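Local coordinates for D-alanyl transferase DltD (Enterococcus faecium TX0133A04, PDB 6PFX), which probably transfers D-alanine to lipoteichoic acid in the Gram-positive cell wall, at residues K135-R141 against I166-L171; Y83-R87 against L277-L282. All coordinates share one frame. Residue numbers count along the deposited sequence, not the author numbering.

Overall arrangement
Interactions 1 and 2 lie on the same side of the chain's centre, their own centres about 15 Å apart, and interaction 1 is nested within the loop of chain that interaction 2 closes. Interaction 2 is buried, pairing two helices about 11 Å from the chain centre; interaction 1 is a surface contact about 25 Å out. They touch directly: Asp140 OD1 forms a salt bridge with Arg87 NH1 at 3.2 Å, Ala139 O packs on Leu277 CD2 at 3.5 Å, and Ala139 CB lies 3.7 Å from Asp280 OD1. Neither contact includes Ser46, Asp345 or His348, whose charge-relay geometry is consistent with the catalytic triad of an SGNH-type fold.

Interaction 1: K135-R141 against I166-L171; sequences KVTPADR and IKKGKL
This surface contact joins a helix start to a helix end: the N-terminal turn of helix 138-147 meets the C-terminus of helix 157-167, two of the helices that lie along the chain between strands 97-101 and 288-293. Residues 135-137 are extended, and Thr137 is the N-cap. It forms a capping box with Asp140: Thr137 N donates to Asp140 OD2 at 3.0 Å, while Asp140 N makes a weak 3.4 Å bond to Thr137 OG1. Asp140 OD1 turns to Trp129 and Arg87, outside this pair. In the partner segment, helix 157-167 closes in a Schellman motif at Gly169, the first residue to leave helical angles (phi/psi 92/12°); one of its bonds runs from Gly169 N to Ile166 O at 2.8 Å. The closest CA pairs are Val136-Leu171 at 5.9 Å and Arg141-Lys167 at 4.7 Å. Val136 (chi1 t) points toward the turn, placing CG1 4.0 Å from Ile166 CG2 and CG2 3.9 Å from Leu171 CD1. CG2 of Val136 also lies 3.6 Å from Lys170 O. Arg141 (m, t, p) brings its guanidinium to the helix end, with Gly169 CA over one face, 3.4 Å from Arg141 NE. An ideal CB on Gly169 would sit only 3.2 Å from Arg141 CZ, and its backbone angles would press it against the preceding carbonyl. Both Arg141 NE (3.1 Å) and Arg141 NH2 (3.0 Å) donate to Lys167 O. The Arg141 cation is therefore met here by a single neutral carbonyl at a helix C-terminus, where the partial negative charge of the helix dipole suits it.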
loop_
_atom_site.group_PDB
_atom_site.type_symbol
_atom_site.label_atom_id
_atom_site.label_comp_id
_atom_site.label_asym_id
_atom_site.label_seq_id
_atom_site.Cartn_x
_atom_site.Cartn_y
_atom_site.Cartn_z
ATOM N N LYS A 135 -2.104 26.101 4.877
ATOM C CA LYS A 135 -2.734 26.661 3.697
ATOM C C LYS A 135 -3.460 25.516 3.006
ATOM O O LYS A 135 -3.190 24.341 3.264
ATOM C CB LYS A 135 -1.714 27.278 2.744
ATOM C CG LYS A 135 -0.799 26.265 2.091
ATOM C CD LYS A 135 0.256 26.943 1.224
ATOM C CE LYS A 135 1.107 25.919 0.490
ATOM N NZ LYS A 135 1.723 24.927 1.422
ATOM N N VAL A 136 -4.370 25.866 2.113
ATOM C CA VAL A 136 -5.164 24.884 1.386
ATOM C C VAL A 136 -4.493 24.653 0.040
ATOM O O VAL A 136 -4.402 25.565 -0.787
ATOM C CB VAL A 136 -6.621 25.341 1.236
ATOM C CG1 VAL A 136 -7.437 24.294 0.502
ATOM C CG2 VAL A 136 -7.224 25.612 2.619
ATOM N N THR A 137 -3.997 23.448 -0.168
ATOM C CA THR A 137 -3.422 23.049 -1.438
ATOM C C THR A 137 -4.442 22.268 -2.239
ATOM O O THR A 137 -5.470 21.828 -1.715
ATOM C CB THR A 137 -2.184 22.173 -1.214
ATOM O OG1 THR A 137 -2.562 20.919 -0.623
ATOM C CG2 THR A 137 -1.178 22.865 -0.324
ATOM N N PRO A 138 -4.191 22.061 -3.529
ATOM C CA PRO A 138 -5.115 21.218 -4.302
ATOM C C PRO A 138 -5.289 19.834 -3.703
ATOM O O PRO A 138 -6.396 19.280 -3.759
ATOM C CB PRO A 138 -4.488 21.205 -5.703
ATOM C CG PRO A 138 -3.719 22.525 -5.763
ATOM C CD PRO A 138 -3.141 22.662 -4.374
ATOM N N ALA A 139 -4.237 19.271 -3.095
ATOM C CA ALA A 139 -4.374 17.985 -2.416
ATOM C C ALA A 139 -5.429 18.060 -1.317
ATOM O O ALA A 139 -6.274 17.162 -1.190
ATOM C CB ALA A 139 -3.035 17.540 -1.834
ATOM N N ASP A 140 -5.399 19.133 -0.516
ATOM C CA ASP A 140 -6.357 19.268 0.571
ATOM C C ASP A 140 -7.775 19.390 0.034
ATOM O O ASP A 140 -8.719 18.845 0.621
ATOM C CB ASP A 140 -6.028 20.510 1.411
ATOM C CG ASP A 140 -4.664 20.438 2.078
ATOM O OD1 ASP A 140 -4.315 19.380 2.644
ATOM O OD2 ASP A 140 -3.938 21.463 2.067
ATOM N N ARG A 141 -7.944 20.128 -1.072
ATOM C CA ARG A 141 -9.268 20.303 -1.653
ATOM C C ARG A 141 -9.790 18.981 -2.185
ATOM O O ARG A 141 -10.971 18.659 -2.012
ATOM C CB ARG A 141 -9.233 21.353 -2.760
ATOM C CG ARG A 141 -8.818 22.741 -2.288
ATOM C CD ARG A 141 -8.932 23.753 -3.422
ATOM N NE ARG A 141 -10.324 24.096 -3.684
ATOM C CZ ARG A 141 -10.730 24.903 -4.658
ATOM N NH1 ARG A 141 -9.847 25.451 -5.480
ATOM N NH2 ARG A 141 -12.023 25.156 -4.808
ATOM N N ILE A 166 -12.932 23.823 3.166
ATOM C CA ILE A 166 -11.710 23.441 2.465
ATOM C C ILE A 166 -11.993 23.129 1.003
ATOM O O ILE A 166 -11.217 23.491 0.111
ATOM C CB ILE A 166 -11.037 22.255 3.189
ATOM C CG1 ILE A 166 -10.599 22.704 4.579
ATOM C CG2 ILE A 166 -9.911 21.716 2.327
ATOM C CD1 ILE A 166 -10.194 21.574 5.505
ATOM N N LYS A 167 -13.100 22.438 0.734
ATOM C CA LYS A 167 -13.457 22.124 -0.645
ATOM C C LYS A 167 -13.555 23.387 -1.491
ATOM O O LYS A 167 -13.161 23.391 -2.664
ATOM C CB LYS A 167 -14.778 21.359 -0.666
ATOM C CG LYS A 167 -15.320 21.089 -2.055
ATOM C CD LYS A 167 -16.505 20.151 -1.978
ATOM C CE LYS A 167 -17.166 19.995 -3.337
ATOM N NZ LYS A 167 -18.174 18.901 -3.337
ATOM N N LYS A 168 -14.080 24.469 -0.912
ATOM C CA LYS A 168 -14.180 25.751 -1.594
ATOM C C LYS A 168 -12.852 26.491 -1.677
ATOM O O LYS A 168 -12.821 27.603 -2.217
ATOM C CB LYS A 168 -15.177 26.660 -0.866
ATOM C CG LYS A 168 -16.629 26.270 -0.999
ATOM C CD LYS A 168 -17.540 27.328 -0.353
ATOM C CE LYS A 168 -17.502 28.667 -1.105
ATOM N NZ LYS A 168 -18.466 29.676 -0.561
ATOM N N GLY A 169 -11.777 25.928 -1.131
ATOM C CA GLY A 169 -10.458 26.512 -1.230
ATOM C C GLY A 169 -10.073 27.428 -0.097
ATOM O O GLY A 169 -9.050 28.113 -0.199
ATOM N N LYS A 170 -10.837 27.444 0.985
ATOM C CA LYS A 170 -10.625 28.391 2.066
ATOM C C LYS A 170 -10.113 27.679 3.306
ATOM O O LYS A 170 -10.510 26.548 3.605
ATOM C CB LYS A 170 -11.914 29.153 2.365
ATOM C CG LYS A 170 -12.335 30.052 1.212
ATOM C CD LYS A 170 -13.558 30.890 1.553
ATOM C CE LYS A 170 -13.899 31.847 0.413
ATOM N NZ LYS A 170 -15.113 32.668 0.688
ATOM N N LEU A 171 -9.220 28.330 3.999
ATOM C CA LEU A 171 -8.666 27.754 5.210
ATOM C C LEU A 171 -9.667 27.905 6.346
ATOM O O LEU A 171 -10.168 29.009 6.582
ATOM C CB LEU A 171 -7.367 28.465 5.549
ATOM C CG LEU A 171 -6.489 27.813 6.609
ATOM C CD1 LEU A 171 -5.929 26.475 6.171
ATOM C CD2 LEU A 171 -5.373 28.792 6.946
#

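Interaction 2: Y83-R87 against L277-L282; sequences YMMMR and LVLDQL
Both segments are helical throughout, and their axes run nearly parallel, 18° apart with a signed crossing angle of 18° and a closest approach of 9.5 Å. In register, the CA of Tyr83 lies 5.0 Å from that of Val278, and the CA of Arg87 is 6.8 Å from that of Gln281. Tyr83 (chi1 t, chi2 80°) points toward the partner helix: Leu277 CB sits over its ring, 3.9 Å from the centroid and 27° off the normal, a CH-pi contact. Met86 (m, t, t) extends its methyl CE to 3.6 Å from Val278 CG1 and 4.1 Å from Leu282 CD2. Such a near-parallel pair fits the layered alpha/beta SGNH-type fold, since helices 79-89 and 271-284 precede the neighbouring parallel strands 97-101 and 288-293; Leu282 also touches the latter strand. Gln281 (t, p) packs CG 4.1 Å from Met86 CB. No direct hydrogen bond crosses, but waters do. One accepts from Tyr83 OH (2.8 Å) and donates to Asp280 OD1 (2.6 Å) and Gln281 OE1 (2.8 Å); another donates to Met86 O (2.5 Å) and accepts from Gln281 NE2 (3.1 Å). Tyr83 OH in turn accepts from Arg87 NH1 at 2.7 Å, a nitrogen also salt-bridged to Asp140.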
loop_
_atom_site.group_PDB
_atom_site.type_symbol
_atom_site.label_atom_id
_atom_site.label_comp_id
_atom_site.label_asym_id
_atom_site.label_seq_id
_atom_site.Cartn_x
_atom_site.Cartn_y
_atom_site.Cartn_z
ATOM N N TYR A 83 -2.579 7.380 2.570
ATOM C CA TYR A 83 -2.305 8.807 2.678
ATOM C C TYR A 83 -2.553 9.317 4.093
ATOM O O TYR A 83 -1.770 10.114 4.616
ATOM C CB TYR A 83 -3.174 9.619 1.715
ATOM C CG TYR A 83 -2.987 11.119 1.876
ATOM C CD1 TYR A 83 -1.901 11.752 1.306
ATOM C CD2 TYR A 83 -3.889 11.897 2.598
ATOM C CE1 TYR A 83 -1.707 13.127 1.441
ATOM C CE2 TYR A 83 -3.700 13.270 2.742
ATOM C CZ TYR A 83 -2.609 13.880 2.152
ATOM O OH TYR A 83 -2.398 15.244 2.281
ATOM N N MET A 84 -3.664 8.901 4.715
ATOM C CA MET A 84 -3.974 9.378 6.058
ATOM C C MET A 84 -2.929 8.903 7.056
ATOM O O MET A 84 -2.588 9.622 8.002
ATOM C CB MET A 84 -5.350 8.891 6.509
ATOM C CG MET A 84 -6.494 9.337 5.647
ATOM S SD MET A 84 -6.525 11.112 5.443
ATOM C CE MET A 84 -6.369 11.649 7.146
ATOM N N MET A 85 -2.422 7.684 6.872
ATOM C CA MET A 85 -1.326 7.220 7.712
ATOM C C MET A 85 -0.097 8.100 7.527
ATOM O O MET A 85 0.517 8.545 8.504
ATOM C CB MET A 85 -0.987 5.769 7.381
ATOM C CG MET A 85 -2.118 4.808 7.619
ATOM S SD MET A 85 -1.641 3.109 7.249
ATOM C CE MET A 85 -3.247 2.442 6.798
ATOM N N MET A 86 0.274 8.365 6.271
ATOM C CA MET A 86 1.480 9.136 6.000
ATOM C C MET A 86 1.366 10.547 6.555
ATOM O O MET A 86 2.295 11.052 7.200
ATOM C CB MET A 86 1.700 9.228 4.494
ATOM C CG MET A 86 2.066 7.934 3.837
ATOM S SD MET A 86 2.246 8.218 2.063
ATOM C CE MET A 86 2.514 6.535 1.550
ATOM N N ARG A 87 0.238 11.212 6.272
ATOM C CA ARG A 87 0.032 12.596 6.686
ATOM C C ARG A 87 0.029 12.718 8.204
ATOM O O ARG A 87 0.566 13.685 8.757
ATOM C CB ARG A 87 -1.289 13.110 6.099
ATOM C CG ARG A 87 -1.617 14.571 6.411
ATOM C CD ARG A 87 -0.788 15.495 5.534
ATOM N NE ARG A 87 -0.981 16.912 5.837
ATOM C CZ ARG A 87 -1.555 17.810 5.034
ATOM N NH1 ARG A 87 -2.025 17.472 3.832
ATOM N NH2 ARG A 87 -1.646 19.072 5.445
ATOM N N LEU A 277 -2.657 11.695 -3.935
ATOM C CA LEU A 277 -2.460 12.193 -2.580
ATOM C C LEU A 277 -1.206 11.591 -1.964
ATOM O O LEU A 277 -0.399 12.301 -1.356
ATOM C CB LEU A 277 -3.666 11.842 -1.712
ATOM C CG LEU A 277 -4.971 12.571 -1.987
ATOM C CD1 LEU A 277 -6.102 11.986 -1.166
ATOM C CD2 LEU A 277 -4.801 14.023 -1.598
ATOM N N VAL A 278 -1.040 10.272 -2.093
ATOM C CA VAL A 278 0.168 9.605 -1.616
ATOM C C VAL A 278 1.413 10.237 -2.218
ATOM O O VAL A 278 2.375 10.522 -1.504
ATOM C CB VAL A 278 0.089 8.103 -1.945
ATOM C CG1 VAL A 278 1.406 7.429 -1.734
ATOM C CG2 VAL A 278 -1.044 7.432 -1.144
ATOM N N LEU A 279 1.433 10.431 -3.541
ATOM C CA LEU A 279 2.592 11.029 -4.203
ATOM C C LEU A 279 2.858 12.448 -3.710
ATOM O O LEU A 279 4.017 12.845 -3.519
ATOM C CB LEU A 279 2.366 11.016 -5.713
ATOM C CG LEU A 279 2.178 9.636 -6.347
ATOM C CD1 LEU A 279 2.206 9.757 -7.876
ATOM C CD2 LEU A 279 3.252 8.670 -5.855
ATOM N N ASP A 280 1.798 13.230 -3.514
ATOM C CA ASP A 280 1.939 14.581 -2.984
ATOM C C ASP A 280 2.677 14.559 -1.655
ATOM O O ASP A 280 3.626 15.324 -1.445
ATOM C CB ASP A 280 0.531 15.169 -2.858
ATOM C CG ASP A 280 0.514 16.660 -2.565
ATOM O OD1 ASP A 280 0.571 17.028 -1.372
ATOM O OD2 ASP A 280 0.400 17.455 -3.528
ATOM N N GLN A 281 2.270 13.676 -0.749
ATOM C CA GLN A 281 2.885 13.642 0.570
ATOM C C GLN A 281 4.294 13.061 0.524
ATOM O O GLN A 281 5.185 13.549 1.222
ATOM C CB GLN A 281 1.987 12.888 1.547
ATOM C CG GLN A 281 2.406 12.988 3.005
ATOM C CD GLN A 281 2.231 14.385 3.589
ATOM O OE1 GLN A 281 1.565 15.232 3.011
ATOM N NE2 GLN A 281 2.844 14.624 4.741
ATOM N N LEU A 282 4.521 12.024 -0.287
ATOM C CA LEU A 282 5.863 11.469 -0.420
ATOM C C LEU A 282 6.818 12.528 -0.934
ATOM O O LEU A 282 7.939 12.667 -0.436
ATOM C CB LEU A 282 5.840 10.265 -1.357
ATOM C CG LEU A 282 5.152 9.055 -0.747
ATOM C CD1 LEU A 282 4.860 8.065 -1.877
ATOM C CD2 LEU A 282 5.983 8.368 0.269
HETATM O O HOH W 1 -0.102 16.148 0.996
HETATM O O HOH W 2 4.211 12.425 6.457
#